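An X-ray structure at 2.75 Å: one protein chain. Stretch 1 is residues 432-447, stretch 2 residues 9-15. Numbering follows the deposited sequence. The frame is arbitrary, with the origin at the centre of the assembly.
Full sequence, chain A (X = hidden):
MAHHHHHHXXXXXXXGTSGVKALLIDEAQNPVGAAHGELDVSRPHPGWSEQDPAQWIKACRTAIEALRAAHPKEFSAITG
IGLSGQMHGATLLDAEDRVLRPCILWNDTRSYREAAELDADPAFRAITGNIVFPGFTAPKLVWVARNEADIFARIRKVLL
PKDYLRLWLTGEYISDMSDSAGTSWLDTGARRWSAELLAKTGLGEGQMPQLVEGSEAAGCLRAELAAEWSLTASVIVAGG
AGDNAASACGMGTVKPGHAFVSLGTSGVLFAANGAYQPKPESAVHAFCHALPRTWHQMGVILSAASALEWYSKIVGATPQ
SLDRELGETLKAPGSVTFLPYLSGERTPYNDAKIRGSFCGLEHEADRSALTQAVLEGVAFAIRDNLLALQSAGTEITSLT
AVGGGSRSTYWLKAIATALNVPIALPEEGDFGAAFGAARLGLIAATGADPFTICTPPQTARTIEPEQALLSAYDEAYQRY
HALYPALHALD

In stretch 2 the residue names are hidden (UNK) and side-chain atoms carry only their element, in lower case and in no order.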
# COMPACT_ATOMS: atom_id res chain seq x y z
N GLY A 432 6.10 8.44 5.41
CA GLY A 432 5.07 7.53 4.97
C GLY A 432 3.95 8.20 4.20
O GLY A 432 4.14 9.24 3.54
N ALA A 433 2.77 7.57 4.28
CA ALA A 433 1.61 8.02 3.52
C ALA A 433 1.21 9.46 3.88
O ALA A 433 0.96 10.28 2.99
CB ALA A 433 0.44 7.08 3.77
N ALA A 434 1.19 9.80 5.17
CA ALA A 434 0.80 11.15 5.55
C ALA A 434 1.81 12.18 5.09
O ALA A 434 1.44 13.31 4.77
CB ALA A 434 0.58 11.25 7.06
N PHE A 435 3.09 11.83 5.06
CA PHE A 435 4.06 12.79 4.55
C PHE A 435 3.95 12.93 3.04
O PHE A 435 4.07 14.04 2.51
CB PHE A 435 5.46 12.40 4.99
CG PHE A 435 6.51 13.33 4.51
CD1 PHE A 435 6.53 14.64 4.95
CD2 PHE A 435 7.52 12.88 3.68
CE1 PHE A 435 7.51 15.51 4.52
CE2 PHE A 435 8.51 13.75 3.24
CZ PHE A 435 8.51 15.06 3.67
N GLY A 436 3.70 11.83 2.32
CA GLY A 436 3.47 11.93 0.89
C GLY A 436 2.24 12.76 0.57
O GLY A 436 2.22 13.54 -0.39
N ALA A 437 1.20 12.60 1.38
CA ALA A 437 0.01 13.42 1.22
C ALA A 437 0.33 14.90 1.42
O ALA A 437 -0.05 15.75 0.61
CB ALA A 437 -1.07 12.92 2.18
N ALA A 438 1.08 15.24 2.48
CA ALA A 438 1.48 16.64 2.64
C ALA A 438 2.25 17.13 1.43
O ALA A 438 1.95 18.20 0.88
CB ALA A 438 2.33 16.79 3.90
N ARG A 439 3.19 16.32 0.94
CA ARG A 439 3.94 16.66 -0.26
C ARG A 439 3.03 16.86 -1.46
O ARG A 439 3.23 17.81 -2.24
CB ARG A 439 4.98 15.58 -0.55
CG ARG A 439 6.25 15.74 0.24
CD ARG A 439 7.23 14.65 -0.10
NE ARG A 439 8.59 15.12 0.08
CZ ARG A 439 9.67 14.39 -0.19
NH1 ARG A 439 9.54 13.15 -0.64
NH2 ARG A 439 10.87 14.91 -0.01
N LEU A 440 2.02 16.00 -1.64
CA LEU A 440 1.12 16.19 -2.78
C LEU A 440 0.33 17.49 -2.61
O LEU A 440 0.15 18.25 -3.57
CB LEU A 440 0.20 14.98 -2.93
CG LEU A 440 0.86 13.69 -3.45
CD1 LEU A 440 -0.02 12.44 -3.37
CD2 LEU A 440 1.38 13.84 -4.87
N GLY A 441 -0.05 17.82 -1.38
CA GLY A 441 -0.67 19.11 -1.14
C GLY A 441 0.26 20.26 -1.48
O GLY A 441 -0.17 21.25 -2.07
N LEU A 442 1.56 20.12 -1.17
CA LEU A 442 2.51 21.18 -1.52
C LEU A 442 2.63 21.31 -3.03
O LEU A 442 2.74 22.42 -3.56
CB LEU A 442 3.88 20.91 -0.90
CG LEU A 442 5.08 21.86 -1.11
CD1 LEU A 442 6.09 21.64 0.00
CD2 LEU A 442 5.80 21.74 -2.46
N ILE A 443 2.58 20.18 -3.73
CA ILE A 443 2.76 20.19 -5.18
C ILE A 443 1.57 20.85 -5.87
O ILE A 443 1.75 21.67 -6.78
CB ILE A 443 3.01 18.76 -5.67
CG1 ILE A 443 4.36 18.27 -5.14
CG2 ILE A 443 3.00 18.73 -7.18
CD1 ILE A 443 4.57 16.78 -5.28
N ALA A 444 0.35 20.51 -5.46
CA ALA A 444 -0.82 21.09 -6.13
C ALA A 444 -0.97 22.58 -5.85
O ALA A 444 -1.37 23.34 -6.74
CB ALA A 444 -2.09 20.35 -5.71
N ALA A 445 -0.62 23.01 -4.63
CA ALA A 445 -0.83 24.40 -4.24
C ALA A 445 0.16 25.34 -4.93
O ALA A 445 -0.19 26.48 -5.26
CB ALA A 445 -0.72 24.54 -2.72
N THR A 446 1.40 24.89 -5.11
CA THR A 446 2.44 25.69 -5.75
C THR A 446 2.61 25.40 -7.24
O THR A 446 3.24 26.21 -7.94
CB THR A 446 3.79 25.46 -5.07
OG1 THR A 446 4.26 24.14 -5.37
CG2 THR A 446 3.63 25.62 -3.57
N GLY A 447 2.10 24.28 -7.73
CA GLY A 447 2.34 23.95 -9.11
C GLY A 447 3.77 23.59 -9.39
O GLY A 447 4.22 23.65 -10.54
N UNK A 9 2.20 26.80 4.58
CA UNK A 9 2.05 25.53 5.28
C UNK A 9 1.26 24.53 4.44
O UNK A 9 0.46 24.91 3.58
c UNK A 9 2.18 26.48 7.65
s UNK A 9 3.64 25.54 8.14
c UNK A 9 4.21 26.46 9.55
c UNK A 9 1.35 25.73 6.63
N UNK A 10 1.50 23.24 4.67
CA UNK A 10 0.82 22.19 3.92
C UNK A 10 0.43 21.07 4.87
O UNK A 10 1.21 20.67 5.74
c UNK A 10 1.67 21.67 2.75
c UNK A 10 3.44 23.37 2.22
o UNK A 10 3.64 26.10 -0.18
c UNK A 10 1.44 23.40 0.95
c UNK A 10 3.92 24.46 1.51
c UNK A 10 1.91 24.49 0.23
c UNK A 10 3.16 25.02 0.52
c UNK A 10 2.21 22.82 1.94
N UNK A 11 -0.79 20.59 4.70
CA UNK A 11 -1.38 19.60 5.57
C UNK A 11 -1.60 18.31 4.78
O UNK A 11 -2.08 18.36 3.65
c UNK A 11 -2.95 18.89 8.33
c UNK A 11 -4.98 19.53 6.99
c UNK A 11 -2.71 20.10 6.14
c UNK A 11 -3.53 19.10 6.93
N UNK A 12 -1.22 17.18 5.37
CA UNK A 12 -1.49 15.88 4.79
C UNK A 12 -2.42 15.09 5.69
O UNK A 12 -2.24 15.07 6.91
N UNK A 13 -3.43 14.45 5.09
CA UNK A 13 -4.40 13.61 5.81
C UNK A 13 -4.30 12.19 5.27
O UNK A 13 -4.66 11.94 4.11
c UNK A 13 -5.83 14.13 5.67
c UNK A 13 -7.45 16.04 5.88
c UNK A 13 -5.69 15.59 7.65
c UNK A 13 -6.03 15.54 6.18
N UNK A 14 -3.85 11.26 6.11
CA UNK A 14 -3.81 9.84 5.77
C UNK A 14 -4.97 9.14 6.46
O UNK A 14 -4.98 9.01 7.69
c UNK A 14 -2.48 9.18 6.16
o UNK A 14 -3.03 7.44 4.60
o UNK A 14 -1.61 6.94 6.18
c UNK A 14 -2.36 7.75 5.61
N UNK A 15 -5.92 8.68 5.68
CA UNK A 15 -7.03 7.89 6.18
C UNK A 15 -6.63 6.41 6.08
O UNK A 15 -6.73 5.77 5.02
c UNK A 15 -8.30 8.27 5.41
c UNK A 15 -9.85 7.07 6.85
c UNK A 15 -10.71 8.14 4.74
c UNK A 15 -9.55 7.40 5.43

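Position 9 opens the strand with four side-chain atoms, two carbons, a sulfur and a terminal carbon in an unbranched chain. A thioether in this order identifies Met 9. Its side chain stays out of reach of stretch 1 and takes no part in the contact.

Position 10 carries one carbon followed by a six-carbon ring bearing a single oxygen, and its CA-to-CB bond points toward the helix. The ring lies against Leu 442, Ala 445 and Thr 446. A phenol of this kind is Tyr 10. Leu 442 CB sits 3.9 Å from the centroid of the Tyr 10 ring, 13° off the ring normal, which places it over the face in a CH-pi contact. Ala 445 CB meets the ring edge, 4.0 Å from Tyr 10 CE1, and Thr 446 CG2 lies 3.4 Å from Tyr 10 OH.

Position 11 has four carbons forked at the second, and its CA-to-CB bond points away from the helix. The fork after one methylene gives Leu 11. Its backbone still faces the helix, with Leu 11 O 4.1 Å from Ala 438 CA.

Position 12 has no side-chain atoms, so it is Gly 12. Its CA lies 3.5 Å from Ala 438 N and 3.9 Å from Ala 434 O. An ideal CB on Gly 12 would fall 2.4 Å from Ala 438 N and 2.4 Å from Ala 434 O, a clash with both; the close approach depends on the bare CA.

Position 13 repeats the four-carbon pattern forked at the second atom, again directed away: Leu 13. Ala 437 CB approaches its backbone, 4.0 Å from Leu 13 N.

Position 14 shows two carbons, the second carrying two oxygens; its CA-to-CB bond points toward the helix, and the side chain lies against Ala 433 and Ala 434. This short carboxylate is Asp 14. Asp 14 CB packs 3.8 Å from Ala 434 CB, and Asp 14 OD2 lies 3.2 Å from Ala 433 CB, while OD1 is hydrogen-bonded elsewhere in the structure.

Position 15, four carbons forked at the second, is Leu 15; its side chain is out of reach of stretch 1 and makes no contact.

The contact is therefore one of close packing, without a hydrogen bond between the stretches. Alternation along the strand presents positions 10, 12 and 14 to the helix and turns Leu 11 and Leu 13 away. The axes approach to 5.9 Å at 137°, and Ala 438 CA comes 3.7 Å from Gly 12 CA. Small helix residues permit this approach at the centre, while Tyr 10 covers the helix toward its C-terminal end and Asp 14 meets its first turn.

Stretch 2, residues 9-15: MYLGLDL
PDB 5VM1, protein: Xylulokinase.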